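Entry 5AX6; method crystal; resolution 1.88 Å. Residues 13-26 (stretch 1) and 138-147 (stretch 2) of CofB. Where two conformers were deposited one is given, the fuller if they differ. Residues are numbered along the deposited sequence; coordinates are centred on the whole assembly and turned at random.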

# COMPACT_ATOMS: atom_id res chain seq x y z
N ALA A 13 7.46 6.08 35.10
CA ALA A 13 6.14 6.57 35.49
C ALA A 13 6.08 8.10 35.41
O ALA A 13 5.09 8.68 34.96
CB ALA A 13 5.80 6.10 36.89
N LEU A 14 7.15 8.75 35.86
CA LEU A 14 7.25 10.21 35.76
C LEU A 14 7.15 10.67 34.30
O LEU A 14 6.40 11.60 33.98
CB LEU A 14 8.56 10.69 36.39
CG LEU A 14 8.58 10.69 37.91
CD1 LEU A 14 10.00 10.88 38.45
CD2 LEU A 14 7.64 11.77 38.48
N ILE A 15 7.91 10.03 33.42
CA ILE A 15 7.87 10.38 32.00
C ILE A 15 6.50 10.12 31.38
O ILE A 15 6.05 10.87 30.51
CB ILE A 15 8.93 9.60 31.21
CG1 ILE A 15 10.33 10.16 31.50
CG2 ILE A 15 8.63 9.63 29.72
CD1 ILE A 15 10.35 11.64 31.79
N SER A 16 5.82 9.07 31.82
CA SER A 16 4.49 8.80 31.29
C SER A 16 3.52 9.92 31.64
O SER A 16 2.71 10.33 30.80
CB SER A 16 3.94 7.47 31.80
OG SER A 16 2.70 7.20 31.17
N GLU A 17 3.60 10.40 32.88
CA GLU A 17 2.77 11.51 33.34
C GLU A 17 3.09 12.75 32.51
O GLU A 17 2.20 13.41 31.98
CB GLU A 17 3.01 11.80 34.83
CG GLU A 17 2.60 10.69 35.79
CD GLU A 17 1.10 10.68 36.09
OE1 GLU A 17 0.68 11.38 37.04
OE2 GLU A 17 0.36 9.96 35.39
N ILE A 18 4.38 13.05 32.42
CA ILE A 18 4.86 14.22 31.67
C ILE A 18 4.40 14.18 30.21
O ILE A 18 3.83 15.15 29.71
CB ILE A 18 6.39 14.31 31.77
CG1 ILE A 18 6.79 14.81 33.17
CG2 ILE A 18 6.97 15.21 30.69
CD1 ILE A 18 8.26 14.58 33.50
N ALA A 19 4.61 13.05 29.54
CA ALA A 19 4.26 12.94 28.12
C ALA A 19 2.76 13.13 27.91
O ALA A 19 2.33 13.75 26.93
CB ALA A 19 4.69 11.59 27.55
N GLY A 20 1.96 12.60 28.82
CA GLY A 20 0.52 12.72 28.72
C GLY A 20 0.03 14.15 28.90
O GLY A 20 -0.84 14.62 28.14
N ILE A 21 0.58 14.86 29.88
CA ILE A 21 0.20 16.24 30.09
C ILE A 21 0.61 17.06 28.86
O ILE A 21 -0.14 17.89 28.37
CB ILE A 21 0.85 16.83 31.36
CG1 ILE A 21 0.31 16.15 32.63
CG2 ILE A 21 0.60 18.32 31.43
CD1 ILE A 21 -1.15 16.44 32.89
N VAL A 22 1.80 16.81 28.35
CA VAL A 22 2.27 17.54 27.17
C VAL A 22 1.40 17.24 25.94
O VAL A 22 1.10 18.14 25.15
CB VAL A 22 3.74 17.20 26.89
CG1 VAL A 22 4.18 17.74 25.53
CG2 VAL A 22 4.61 17.78 28.04
N ASP A 23 0.97 15.99 25.81
CA ASP A 23 0.08 15.60 24.71
C ASP A 23 -1.21 16.41 24.76
O ASP A 23 -1.71 16.85 23.73
CB ASP A 23 -0.26 14.10 24.77
CG ASP A 23 0.84 13.21 24.20
OD1 ASP A 23 1.77 13.70 23.52
OD2 ASP A 23 0.76 11.98 24.43
N PHE A 24 -1.73 16.62 25.97
CA PHE A 24 -2.96 17.37 26.17
C PHE A 24 -2.77 18.84 25.79
O PHE A 24 -3.60 19.43 25.07
CB PHE A 24 -3.41 17.25 27.62
CG PHE A 24 -4.70 17.96 27.95
CD1 PHE A 24 -5.91 17.51 27.44
CD2 PHE A 24 -4.69 19.08 28.78
CE1 PHE A 24 -7.10 18.17 27.74
CE2 PHE A 24 -5.88 19.73 29.10
CZ PHE A 24 -7.08 19.28 28.58
N VAL A 25 -1.68 19.42 26.28
CA VAL A 25 -1.34 20.80 25.94
C VAL A 25 -1.23 20.96 24.41
O VAL A 25 -1.64 21.98 23.85
CB VAL A 25 -0.01 21.23 26.61
CG1 VAL A 25 0.53 22.54 26.02
CG2 VAL A 25 -0.21 21.38 28.11
N ALA A 26 -0.68 19.94 23.75
CA ALA A 26 -0.42 20.02 22.31
C ALA A 26 -1.67 19.80 21.43
O ALA A 26 -1.58 19.81 20.20
CB ALA A 26 0.65 19.04 21.92
N ALA A 138 -1.73 30.54 24.10
CA ALA A 138 -0.99 29.34 23.70
C ALA A 138 0.16 29.11 24.68
O ALA A 138 0.63 30.04 25.33
CB ALA A 138 -0.45 29.49 22.28
N ILE A 139 0.58 27.86 24.78
CA ILE A 139 1.61 27.47 25.73
C ILE A 139 2.87 27.08 24.98
O ILE A 139 2.85 26.16 24.16
CB ILE A 139 1.12 26.30 26.61
CG1 ILE A 139 -0.06 26.74 27.50
CG2 ILE A 139 2.27 25.74 27.44
CD1 ILE A 139 -0.87 25.56 28.09
N GLU A 140 3.98 27.77 25.25
CA GLU A 140 5.18 27.52 24.46
C GLU A 140 6.18 26.65 25.19
O GLU A 140 7.17 26.19 24.60
CB GLU A 140 5.85 28.85 24.06
CG GLU A 140 6.46 29.64 25.20
CD GLU A 140 7.10 30.93 24.70
OE1 GLU A 140 6.42 31.69 23.98
OE2 GLU A 140 8.29 31.17 25.02
N ARG A 141 5.94 26.42 26.47
CA ARG A 141 6.81 25.53 27.23
C ARG A 141 6.05 24.97 28.41
O ARG A 141 5.23 25.67 29.00
CB ARG A 141 8.06 26.28 27.72
CG ARG A 141 9.20 25.34 28.13
CD ARG A 141 10.43 26.12 28.57
NE ARG A 141 10.29 26.70 29.90
CZ ARG A 141 10.38 28.00 30.17
NH1 ARG A 141 10.59 28.88 29.19
NH2 ARG A 141 10.26 28.43 31.41
N VAL A 142 6.31 23.71 28.75
CA VAL A 142 5.73 23.12 29.96
C VAL A 142 6.85 22.72 30.90
O VAL A 142 7.69 21.90 30.56
CB VAL A 142 4.84 21.88 29.65
CG1 VAL A 142 4.17 21.38 30.93
CG2 VAL A 142 3.79 22.21 28.59
N ASP A 143 6.85 23.32 32.09
CA ASP A 143 7.86 23.01 33.10
C ASP A 143 7.28 22.11 34.18
O ASP A 143 6.19 22.37 34.67
CB ASP A 143 8.39 24.30 33.75
CG ASP A 143 9.24 25.14 32.81
OD1 ASP A 143 9.75 24.60 31.80
OD2 ASP A 143 9.41 26.35 33.11
N PHE A 144 8.03 21.08 34.56
CA PHE A 144 7.67 20.18 35.64
C PHE A 144 8.70 20.30 36.75
O PHE A 144 9.88 20.06 36.52
CB PHE A 144 7.60 18.73 35.14
CG PHE A 144 6.56 18.50 34.09
CD1 PHE A 144 5.28 18.05 34.43
CD2 PHE A 144 6.85 18.72 32.75
CE1 PHE A 144 4.31 17.84 33.46
CE2 PHE A 144 5.90 18.50 31.77
CZ PHE A 144 4.62 18.06 32.12
N ILE A 145 8.25 20.68 37.94
CA ILE A 145 9.15 20.78 39.09
C ILE A 145 9.03 19.48 39.86
O ILE A 145 7.95 19.12 40.32
CB ILE A 145 8.82 21.98 40.01
CG1 ILE A 145 9.21 23.30 39.32
CG2 ILE A 145 9.54 21.87 41.34
CD1 ILE A 145 8.32 23.67 38.16
N LEU A 146 10.14 18.76 39.94
CA LEU A 146 10.19 17.47 40.63
C LEU A 146 10.86 17.64 41.97
O LEU A 146 11.98 18.14 42.04
CB LEU A 146 10.95 16.44 39.80
CG LEU A 146 10.17 15.71 38.69
CD1 LEU A 146 9.37 16.71 37.89
CD2 LEU A 146 11.14 14.93 37.81
N THR A 147 10.16 17.25 43.04
CA THR A 147 10.72 17.38 44.37
C THR A 147 11.47 16.11 44.78
O THR A 147 11.01 14.99 44.53
CB THR A 147 9.62 17.70 45.40
OG1 THR A 147 10.21 17.86 46.69
CG2 THR A 147 8.57 16.59 45.44

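The most distinctive feature of this contact is the seat of the Phe144 ring against the helix: Ile18 CG1 lies 3.7 Å from the centroid of the Phe144 ring and only 6° off the ring normal, so that a methylene group points almost squarely at the aromatic face in a CH-pi interaction. The same ring is met at its edge, near its plane, by Ile21 and Val22, with Ile21 CB 4.0 Å from Phe144 CZ and Val22 CG2 4.0 Å from Phe144 CE2. Ile18 also supplies the shortest approach between the stretches, 3.6 Å from its CG2 to Phe144 CE2. One flat side chain therefore touches three helical residues, and Phe144 accordingly has the largest area covered by the opposing stretch, 82 Å².

Around this centre the helix, residues 13-25, packs on the strand 141-147 in a nearly antiparallel arrangement, with 153° between their N-to-C directions and a closest axial approach of 10.0 Å. Because the directions oppose, the register runs backwards: Leu14 lies nearest Leu146, Ile18 nearest Phe144, Val22 nearest Val142 and Val25 nearest Ile139. On the helix these residues recur every three or four positions, as expected for a single face. On the strand, Val142, Phe144 and Leu146 alternate with residues that make no contact, and each directs its CA-to-CB bond toward the helix. Ile139 does likewise from before the corner at residue 140, which extends the apolar surface to the C-terminal end of the helix.

That end is held by beta-branched side chains, three valines and Ile139. Val25, whose CA-to-CB bond points toward the other stretch, packs against both Ile139 and Val142; the closest pairs are Val25 CG1 to Ile139 CB at 3.9 Å and Val25 CG2 to Val142 CG2 at 4.1 Å, and both methyls lie near both partners. The CA-to-CB bond of Val22 points sideways, and in the t rotamer its CG2 reaches to 4.4 Å from Val142 CB while also meeting the Phe144 ring. Here the backbones come close, with the Val22 and Val142 CA atoms 7.1 Å apart, a spacing that compact beta-branched residues fill well. Toward the other end the separation widens to 9.2 Å between the CA atoms of Leu14 and Leu146, and longer side chains bridge it. Leu14 starts sideways, but its end comes nearer, bringing CD1 to 4.3 Å from Leu146 CD2.

No hydrogen bond or salt bridge joins the stretches; the contact is wholly apolar and buries 406 Å² in total. All its residues are buried in the assembly, where aliphatic and aromatic groups gain by excluding solvent. The charged pair of the strand, Arg141 and Asp143, makes no contact with the helix. Arg141, whose CA-to-CB bond points away, pairs with Asp143 through two hydrogen bonds, Arg141 NE to Asp143 OD1 at 2.9 Å and Arg141 NH2 to Asp143 OD2 at 2.8 Å, both part of a salt bridge whose closest pair is Arg141 NH2 and Asp143 OD2. The carboxylate of Glu17, whose end leads away from the strand, is hydrogen-bonded elsewhere in the structure.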